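Local coordinates for transcription termination factor NusA (PDB 4MTN), which probably takes part in both transcription termination and antitermination, binding the core RNA polymerase and nascent RNA, at residues 114-119 with 150-155; 135-140 with 168-173. All coordinates share one frame; numbering follows the deposited sequence.

Both contacts lie in the S1 RNA-binding domain, an OB-type fold whose five strands run in the order 1-2-3-5-4, with the first and fourth also paired. Contact 1 is that closing seam, joining strand 112-120 to 152-162; contact 2 joins strand 133-137 to its parallel neighbour 167-172. Along the chain the segments alternate: 114-119, 135-140, 150-155, then 168-173. The contact centres are about 12 Å apart, and strands 152-162 and 167-172 are neighbours in the sheet, so the contacts meet there: A155 packs on L171 and R173, and R173 NH1 probably bonds to R154 O. Contact 1 closes the sheet between its first and last strands in order across it, and contact 2 supplies its parallel pairing.

Contact 1: 114-119 with 150-155; sequences SGTVTR and NERIRA
The seam that closes the S1 domain's OB-type sheet on itself runs here, where the first strand (114-119) pairs antiparallel with the start of the fourth. G115 and I153 form the hydrogen-bonded pair: G115 N gives its hydrogen to I153 O at 2.9 Å, and I153 N returns a bond to G115 O at 3.0 Å. Both donors approach nearly along the C=O axis of their acceptor. S114 OG, held anti to its own backbone N (chi1 178°), adds a weak bond to the same I153 O. Further along, V117 N reaches E151 O at 3.1 Å in the carbonyl plane, and N150 N, in the loop leading into the strand, bonds to V117 O.

As expected for the first strand of an OB fold, it has a partner on both edges: on the other one T116 bonds by its backbone to N128 and T118 to T126, of strand 124-128. On the buried side of the seam the I153 CG2 branch, lodged between its backbone N and carbonyl carbon, meets V117 CG2 at 3.8 Å. These two side chains cross obliquely, with H147 touching both, while I125 packs on V117 and V127 on I153. The opposite face carries S114, T116, R152 and R154. The R152 chain bends at both chi2 (-67°) and chi3 (-66°), folding back so that one face of its guanidinium lies over S114 OG and G115 O. Its CD passes T116 CG2 obliquely at 4.0 Å. R154 behaves otherwise: its CB stands 4.1 Å from S114 CB, but from CG to NE the chain is extended and leads away to L182 and L185 of helix 176-186.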
ATOM      1  N   SER A 114      -6.138  -3.664 -17.129  1.00 51.93           N
ATOM      2  CA  SER A 114      -5.405  -4.508 -18.063  1.00 52.17           C
ATOM      3  C   SER A 114      -4.774  -3.692 -19.186  1.00 50.93           C
ATOM      4  O   SER A 114      -5.234  -2.597 -19.507  1.00 51.94           O
ATOM      5  CB  SER A 114      -6.324  -5.581 -18.650  1.00 57.53           C
ATOM      6  OG  SER A 114      -5.631  -6.376 -19.596  1.00 68.98           O
ATOM      7  N   GLY A 115      -3.712  -4.231 -19.774  1.00 53.30           N
ATOM      8  CA  GLY A 115      -3.028  -3.570 -20.869  1.00 53.39           C
ATOM      9  C   GLY A 115      -1.980  -4.452 -21.518  1.00 57.53           C
ATOM     10  O   GLY A 115      -1.905  -5.649 -21.242  1.00 60.32           O
ATOM     11  N   THR A 116      -1.169  -3.857 -22.388  1.00 57.41           N
ATOM     12  CA  THR A 116      -0.108  -4.590 -23.066  1.00 62.27           C
ATOM     13  C   THR A 116       1.262  -4.004 -22.742  1.00 62.49           C
ATOM     14  O   THR A 116       1.428  -2.787 -22.679  1.00 63.14           O
ATOM     15  CB  THR A 116      -0.306  -4.591 -24.594  1.00 66.34           C
ATOM     16  OG1 THR A 116      -0.416  -3.242 -25.064  1.00 67.91           O
ATOM     17  CG2 THR A 116      -1.564  -5.358 -24.967  1.00 65.91           C
ATOM     18  N   VAL A 117       2.239  -4.880 -22.537  1.00 62.27           N
ATOM     19  CA  VAL A 117       3.602  -4.453 -22.246  1.00 62.78           C
ATOM     20  C   VAL A 117       4.250  -3.838 -23.482  1.00 66.09           C
ATOM     21  O   VAL A 117       4.231  -4.427 -24.562  1.00 70.20           O
ATOM     22  CB  VAL A 117       4.464  -5.628 -21.745  1.00 61.47           C
ATOM     23  CG1 VAL A 117       5.907  -5.187 -21.551  1.00 53.37           C
ATOM     24  CG2 VAL A 117       3.894  -6.191 -20.452  1.00 56.67           C
ATOM     25  N   THR A 118       4.817  -2.646 -23.320  1.00 65.09           N
ATOM     26  CA  THR A 118       5.480  -1.959 -24.422  1.00 69.04           C
ATOM     27  C   THR A 118       6.997  -2.039 -24.281  1.00 73.74           C
ATOM     28  O   THR A 118       7.668  -2.707 -25.068  1.00 77.83           O
ATOM     29  CB  THR A 118       5.056  -0.482 -24.502  1.00 66.13           C
ATOM     30  OG1 THR A 118       5.557   0.225 -23.362  1.00 66.91           O
ATOM     31  CG2 THR A 118       3.540  -0.364 -24.541  1.00 60.38           C
ATOM     32  N   ARG A 119       7.532  -1.352 -23.277  1.00 74.99           N
ATOM     33  CA  ARG A 119       8.964  -1.381 -23.004  1.00 78.42           C
ATOM     34  C   ARG A 119       9.242  -2.046 -21.663  1.00 74.78           C
ATOM     35  O   ARG A 119       8.551  -1.788 -20.677  1.00 67.03           O
ATOM     36  CB  ARG A 119       9.550   0.034 -23.019  1.00 79.33           C
ATOM     37  CG  ARG A 119       9.547   0.702 -24.384  1.00 82.86           C
ATOM     38  CD  ARG A 119      10.443  -0.036 -25.366  1.00 90.56           C
ATOM     39  NE  ARG A 119      10.558   0.673 -26.637  1.00 95.34           N
ATOM     40  CZ  ARG A 119      11.258   0.232 -27.677  1.00101.38           C
ATOM     41  NH1 ARG A 119      11.908  -0.922 -27.602  1.00103.69           N
ATOM     42  NH2 ARG A 119      11.309   0.944 -28.795  1.00104.81           N
ATOM     43  N   ASN A 150       4.298  -6.460 -26.209  1.00 81.17           N
ATOM     44  CA  ASN A 150       3.093  -6.947 -26.879  1.00 82.42           C
ATOM     45  C   ASN A 150       2.507  -8.198 -26.228  1.00 77.89           C
ATOM     46  O   ASN A 150       2.145  -9.154 -26.916  1.00 82.19           O
ATOM     47  CB  ASN A 150       3.376  -7.217 -28.362  1.00 89.03           C
ATOM     48  CG  ASN A 150       3.503  -5.941 -29.171  1.00 94.10           C
ATOM     49  OD1 ASN A 150       3.636  -4.851 -28.616  1.00 92.86           O
ATOM     50  ND2 ASN A 150       3.462  -6.073 -30.492  1.00100.18           N
ATOM     51  N   GLU A 151       2.412  -8.185 -24.903  1.00 72.98           N
ATOM     52  CA  GLU A 151       1.792  -9.282 -24.168  1.00 74.87           C
ATOM     53  C   GLU A 151       0.761  -8.758 -23.177  1.00 71.39           C
ATOM     54  O   GLU A 151       0.949  -7.705 -22.569  1.00 69.76           O
ATOM     55  CB  GLU A 151       2.844 -10.115 -23.435  1.00 80.11           C
ATOM     56  CG  GLU A 151       3.731 -10.949 -24.345  1.00 91.10           C
ATOM     57  CD  GLU A 151       4.615 -11.909 -23.572  1.00 98.38           C
ATOM     58  OE1 GLU A 151       4.470 -11.987 -22.333  1.00 98.38           O
ATOM     59  OE2 GLU A 151       5.455 -12.587 -24.203  1.00103.03           O
ATOM     60  N   ARG A 152      -0.327  -9.504 -23.018  1.00 72.66           N
ATOM     61  CA  ARG A 152      -1.391  -9.122 -22.100  1.00 71.18           C
ATOM     62  C   ARG A 152      -0.930  -9.211 -20.651  1.00 64.17           C
ATOM     63  O   ARG A 152      -0.294 -10.184 -20.248  1.00 67.53           O
ATOM     64  CB  ARG A 152      -2.626 -10.001 -22.314  1.00 83.21           C
ATOM     65  CG  ARG A 152      -3.300  -9.806 -23.663  1.00 95.31           C
ATOM     66  CD  ARG A 152      -3.909  -8.419 -23.780  1.00103.02           C
ATOM     67  NE  ARG A 152      -5.007  -8.223 -22.837  1.00107.42           N
ATOM     68  CZ  ARG A 152      -5.668  -7.080 -22.686  1.00110.31           C
ATOM     69  NH1 ARG A 152      -5.343  -6.020 -23.415  1.00111.58           N
ATOM     70  NH2 ARG A 152      -6.654  -6.994 -21.804  1.00110.20           N
ATOM     71  N   ILE A 153      -1.256  -8.184 -19.876  1.00 57.59           N
ATOM     72  CA  ILE A 153      -0.899  -8.134 -18.466  1.00 52.72           C
ATOM     73  C   ILE A 153      -1.952  -7.326 -17.715  1.00 47.54           C
ATOM     74  O   ILE A 153      -2.565  -6.420 -18.281  1.00 46.19           O
ATOM     75  CB  ILE A 153       0.506  -7.514 -18.259  1.00 52.88           C
ATOM     76  CG1 ILE A 153       0.948  -7.615 -16.797  1.00 51.07           C
ATOM     77  CG2 ILE A 153       0.535  -6.070 -18.739  1.00 53.42           C
ATOM     78  CD1 ILE A 153       2.295  -6.978 -16.523  1.00 41.32           C
ATOM     79  N   ARG A 154      -2.186  -7.669 -16.453  1.00 41.45           N
ATOM     80  CA  ARG A 154      -3.107  -6.895 -15.631  1.00 43.48           C
ATOM     81  C   ARG A 154      -2.586  -6.720 -14.208  1.00 45.29           C
ATOM     82  O   ARG A 154      -1.847  -7.560 -13.691  1.00 46.00           O
ATOM     83  CB  ARG A 154      -4.492  -7.544 -15.615  1.00 47.43           C
ATOM     84  CG  ARG A 154      -4.534  -8.966 -15.092  1.00 45.55           C
ATOM     85  CD  ARG A 154      -5.960  -9.493 -15.115  1.00 45.59           C
ATOM     86  NE  ARG A 154      -6.058 -10.861 -14.618  1.00 53.95           N
ATOM     87  CZ  ARG A 154      -7.205 -11.483 -14.372  1.00 56.71           C
ATOM     88  NH1 ARG A 154      -8.356 -10.857 -14.572  1.00 57.69           N
ATOM     89  NH2 ARG A 154      -7.203 -12.730 -13.921  1.00 59.28           N
ATOM     90  N   ALA A 155      -2.976  -5.611 -13.587  1.00 46.75           N
ATOM     91  CA  ALA A 155      -2.557  -5.283 -12.232  1.00 43.11           C
ATOM     92  C   ALA A 155      -3.505  -4.252 -11.631  1.00 42.59           C
ATOM     93  O   ALA A 155      -4.455  -3.820 -12.283  1.00 43.01           O
ATOM     94  CB  ALA A 155      -1.128  -4.763 -12.225  1.00 44.59           C
TER

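Contact 2: 135-140 with 168-173; sequences ILPRSE and RVVLSR
S172 OG is gripped by two bonds: it donates to E140 OE1 at 2.6 Å and receives a weak one from A174 N just beyond the segment. OE1 takes the hydroxyl proton on its anti lone pair, the one turned away from OE2. Two torsions bring the groups together: S172 OG stands anti to its backbone N (chi1 -178°), and the E140 chain kinks at chi2 (-47°). E140 is presented by a turn, its N bonded back to P137 O, and E140 O takes a hydrogen bond from R173 N at 2.9 Å. An alanine here removes the carboxylate, and S172 OG would probably be left with the weak bond from A174 N as its one remaining partner of the two, loosening the turn's hold on the strand.

Strands 133-137 and 167-172 are the third and fifth of the OB-type S1 domain, and their pairing is the parallel one in its otherwise antiparallel sheet. I135 bonds in both directions, its N to V169 O at 3.0 Å and its O to L171 N, the latter nearly straight at 168°. The I135 side chain leans across the face it shares with V170: CG1 sits in the crowded position between backbone N and carbonyl carbon, and CD1 meets V170 CG2 at 3.8 Å while lying over one face of the R168 guanidinium. P137 crosses V170 at about a right angle, its CD against V170 CG1. On the buried side L136 splits its branches, CD1 lying by L171 O and CD2 touching R173 CG at 3.9 Å. The R173 chain, bent at chi2 and chi3, leads its guanidinium away from L136 to a salt bridge with E145.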
ATOM      1  N   ILE A 135       3.238   2.749 -15.761  1.00 54.79           N
ATOM      2  CA  ILE A 135       4.501   2.107 -15.423  1.00 60.35           C
ATOM      3  C   ILE A 135       4.371   1.185 -14.213  1.00 58.88           C
ATOM      4  O   ILE A 135       3.661   1.489 -13.253  1.00 39.92           O
ATOM      5  CB  ILE A 135       5.614   3.149 -15.159  1.00 64.77           C
ATOM      6  CG1 ILE A 135       5.179   4.169 -14.102  1.00 66.83           C
ATOM      7  CG2 ILE A 135       5.997   3.855 -16.450  1.00 68.77           C
ATOM      8  CD1 ILE A 135       5.722   3.891 -12.710  1.00 68.30           C
ATOM      9  N   LEU A 136       5.055   0.049 -14.282  1.00 53.86           N
ATOM     10  CA  LEU A 136       5.137  -0.878 -13.162  1.00 46.81           C
ATOM     11  C   LEU A 136       6.577  -0.939 -12.655  1.00 51.86           C
ATOM     12  O   LEU A 136       7.443  -1.523 -13.306  1.00 53.09           O
ATOM     13  CB  LEU A 136       4.650  -2.267 -13.583  1.00 45.88           C
ATOM     14  CG  LEU A 136       4.732  -3.404 -12.563  1.00 48.44           C
ATOM     15  CD1 LEU A 136       3.861  -3.114 -11.352  1.00 44.43           C
ATOM     16  CD2 LEU A 136       4.334  -4.726 -13.207  1.00 47.86           C
ATOM     17  N   PRO A 137       6.837  -0.328 -11.490  1.00 49.12           N
ATOM     18  CA  PRO A 137       8.180  -0.285 -10.902  1.00 50.48           C
ATOM     19  C   PRO A 137       8.605  -1.619 -10.290  1.00 55.15           C
ATOM     20  O   PRO A 137       7.755  -2.476 -10.048  1.00 53.38           O
ATOM     21  CB  PRO A 137       8.053   0.794  -9.823  1.00 45.85           C
ATOM     22  CG  PRO A 137       6.615   0.776  -9.446  1.00 47.44           C
ATOM     23  CD  PRO A 137       5.860   0.442 -10.699  1.00 46.94           C
ATOM     24  N   ARG A 138       9.906  -1.779 -10.052  1.00 57.84           N
ATOM     25  CA  ARG A 138      10.456  -2.997  -9.455  1.00 61.83           C
ATOM     26  C   ARG A 138       9.764  -3.389  -8.155  1.00 57.48           C
ATOM     27  O   ARG A 138       9.383  -4.545  -7.970  1.00 58.90           O
ATOM     28  CB  ARG A 138      11.953  -2.831  -9.184  1.00 72.80           C
ATOM     29  CG  ARG A 138      12.858  -3.232 -10.331  1.00 81.13           C
ATOM     30  CD  ARG A 138      14.311  -3.253  -9.881  1.00 92.21           C
ATOM     31  NE  ARG A 138      14.761  -1.937  -9.430  1.00 98.62           N
ATOM     32  CZ  ARG A 138      15.699  -1.219 -10.040  1.00105.73           C
ATOM     33  NH1 ARG A 138      16.303  -1.691 -11.121  1.00109.97           N
ATOM     34  NH2 ARG A 138      16.042  -0.031  -9.559  1.00108.09           N
ATOM     35  N   SER A 139       9.611  -2.416  -7.261  1.00 54.95           N
ATOM     36  CA  SER A 139       9.056  -2.656  -5.933  1.00 53.41           C
ATOM     37  C   SER A 139       7.647  -3.241  -5.975  1.00 49.06           C
ATOM     38  O   SER A 139       7.238  -3.960  -5.064  1.00 52.15           O
ATOM     39  CB  SER A 139       9.051  -1.355  -5.127  1.00 56.51           C
ATOM     40  OG  SER A 139       8.410  -0.313  -5.843  1.00 51.99           O
ATOM     41  N   GLU A 140       6.909  -2.924  -7.032  1.00 47.41           N
ATOM     42  CA  GLU A 140       5.527  -3.373  -7.171  1.00 46.77           C
ATOM     43  C   GLU A 140       5.391  -4.640  -8.018  1.00 43.54           C
ATOM     44  O   GLU A 140       4.281  -5.078  -8.319  1.00 40.97           O
ATOM     45  CB  GLU A 140       4.673  -2.251  -7.759  1.00 46.69           C
ATOM     46  CG  GLU A 140       4.668  -0.991  -6.905  1.00 48.90           C
ATOM     47  CD  GLU A 140       4.427  -1.282  -5.432  1.00 53.94           C
ATOM     48  OE1 GLU A 140       3.490  -2.046  -5.113  1.00 56.25           O
ATOM     49  OE2 GLU A 140       5.179  -0.748  -4.590  1.00 57.70           O
ATOM     50  N   ARG A 168       0.732  10.312 -14.744  1.00 54.74           N
ATOM     51  CA  ARG A 168       1.504   9.172 -14.262  1.00 55.06           C
ATOM     52  C   ARG A 168       0.612   8.155 -13.556  1.00 51.72           C
ATOM     53  O   ARG A 168       0.024   8.449 -12.517  1.00 54.94           O
ATOM     54  CB  ARG A 168       2.617   9.638 -13.319  1.00 54.84           C
ATOM     55  CG  ARG A 168       3.390   8.508 -12.654  1.00 57.02           C
ATOM     56  CD  ARG A 168       4.434   9.048 -11.685  1.00 58.28           C
ATOM     57  NE  ARG A 168       5.144   7.977 -10.991  1.00 60.96           N
ATOM     58  CZ  ARG A 168       6.270   7.423 -11.426  1.00 69.48           C
ATOM     59  NH1 ARG A 168       6.822   7.838 -12.559  1.00 73.80           N
ATOM     60  NH2 ARG A 168       6.847   6.454 -10.727  1.00 68.38           N
ATOM     61  N   VAL A 169       0.513   6.960 -14.129  1.00 46.45           N
ATOM     62  CA  VAL A 169      -0.263   5.885 -13.523  1.00 44.11           C
ATOM     63  C   VAL A 169       0.652   4.747 -13.084  1.00 45.69           C
ATOM     64  O   VAL A 169       1.249   4.064 -13.915  1.00 50.14           O
ATOM     65  CB  VAL A 169      -1.329   5.336 -14.490  1.00 41.50           C
ATOM     66  CG1 VAL A 169      -2.174   4.279 -13.799  1.00 38.69           C
ATOM     67  CG2 VAL A 169      -2.205   6.465 -15.012  1.00 42.81           C
ATOM     68  N   VAL A 170       0.763   4.553 -11.773  1.00 40.63           N
ATOM     69  CA  VAL A 170       1.619   3.511 -11.216  1.00 46.55           C
ATOM     70  C   VAL A 170       0.811   2.262 -10.879  1.00 49.81           C
ATOM     71  O   VAL A 170      -0.190   2.340 -10.166  1.00 45.43           O
ATOM     72  CB  VAL A 170       2.343   4.002  -9.947  1.00 45.64           C
ATOM     73  CG1 VAL A 170       3.229   2.903  -9.377  1.00 44.73           C
ATOM     74  CG2 VAL A 170       3.157   5.250 -10.250  1.00 44.68           C
ATOM     75  N   LEU A 171       1.240   1.111 -11.391  1.00 51.01           N
ATOM     76  CA  LEU A 171       0.528  -0.129 -11.108  1.00 46.67           C
ATOM     77  C   LEU A 171       1.257  -0.975 -10.070  1.00 45.02           C
ATOM     78  O   LEU A 171       2.386  -0.667  -9.687  1.00 43.06           O
ATOM     79  CB  LEU A 171       0.349  -0.933 -12.397  1.00 43.82           C
ATOM     80  CG  LEU A 171      -0.092  -0.144 -13.632  1.00 47.54           C
ATOM     81  CD1 LEU A 171       0.023  -1.003 -14.880  1.00 36.29           C
ATOM     82  CD2 LEU A 171      -1.513   0.375 -13.461  1.00 34.17           C
ATOM     83  N   SER A 172       0.609  -2.045  -9.619  1.00 45.68           N
ATOM     84  CA  SER A 172       1.255  -3.032  -8.761  1.00 43.82           C
ATOM     85  C   SER A 172       0.674  -4.425  -8.978  1.00 43.28           C
ATOM     86  O   SER A 172      -0.545  -4.586  -9.014  1.00 45.50           O
ATOM     87  CB  SER A 172       1.114  -2.630  -7.292  1.00 33.95           C
ATOM     88  OG  SER A 172       1.776  -3.553  -6.445  1.00 40.71           O
ATOM     89  N   ARG A 173       1.529  -5.431  -9.127  1.00 44.42           N
ATOM     90  CA  ARG A 173       1.066  -6.809  -9.000  1.00 37.37           C
ATOM     91  C   ARG A 173       1.415  -7.367  -7.621  1.00 36.80           C
ATOM     92  O   ARG A 173       1.006  -8.471  -7.266  1.00 39.14           O
ATOM     93  CB  ARG A 173       1.663  -7.693 -10.094  1.00 38.78           C
ATOM     94  CG  ARG A 173       1.711  -7.041 -11.465  1.00 44.73           C
ATOM     95  CD  ARG A 173       1.190  -7.979 -12.540  1.00 49.39           C
ATOM     96  NE  ARG A 173       1.607  -9.362 -12.327  1.00 48.94           N
ATOM     97  CZ  ARG A 173       0.948 -10.416 -12.797  1.00 51.62           C
ATOM     98  NH1 ARG A 173      -0.165 -10.244 -13.499  1.00 52.26           N
ATOM     99  NH2 ARG A 173       1.392 -11.642 -12.559  1.00 52.63           N
TER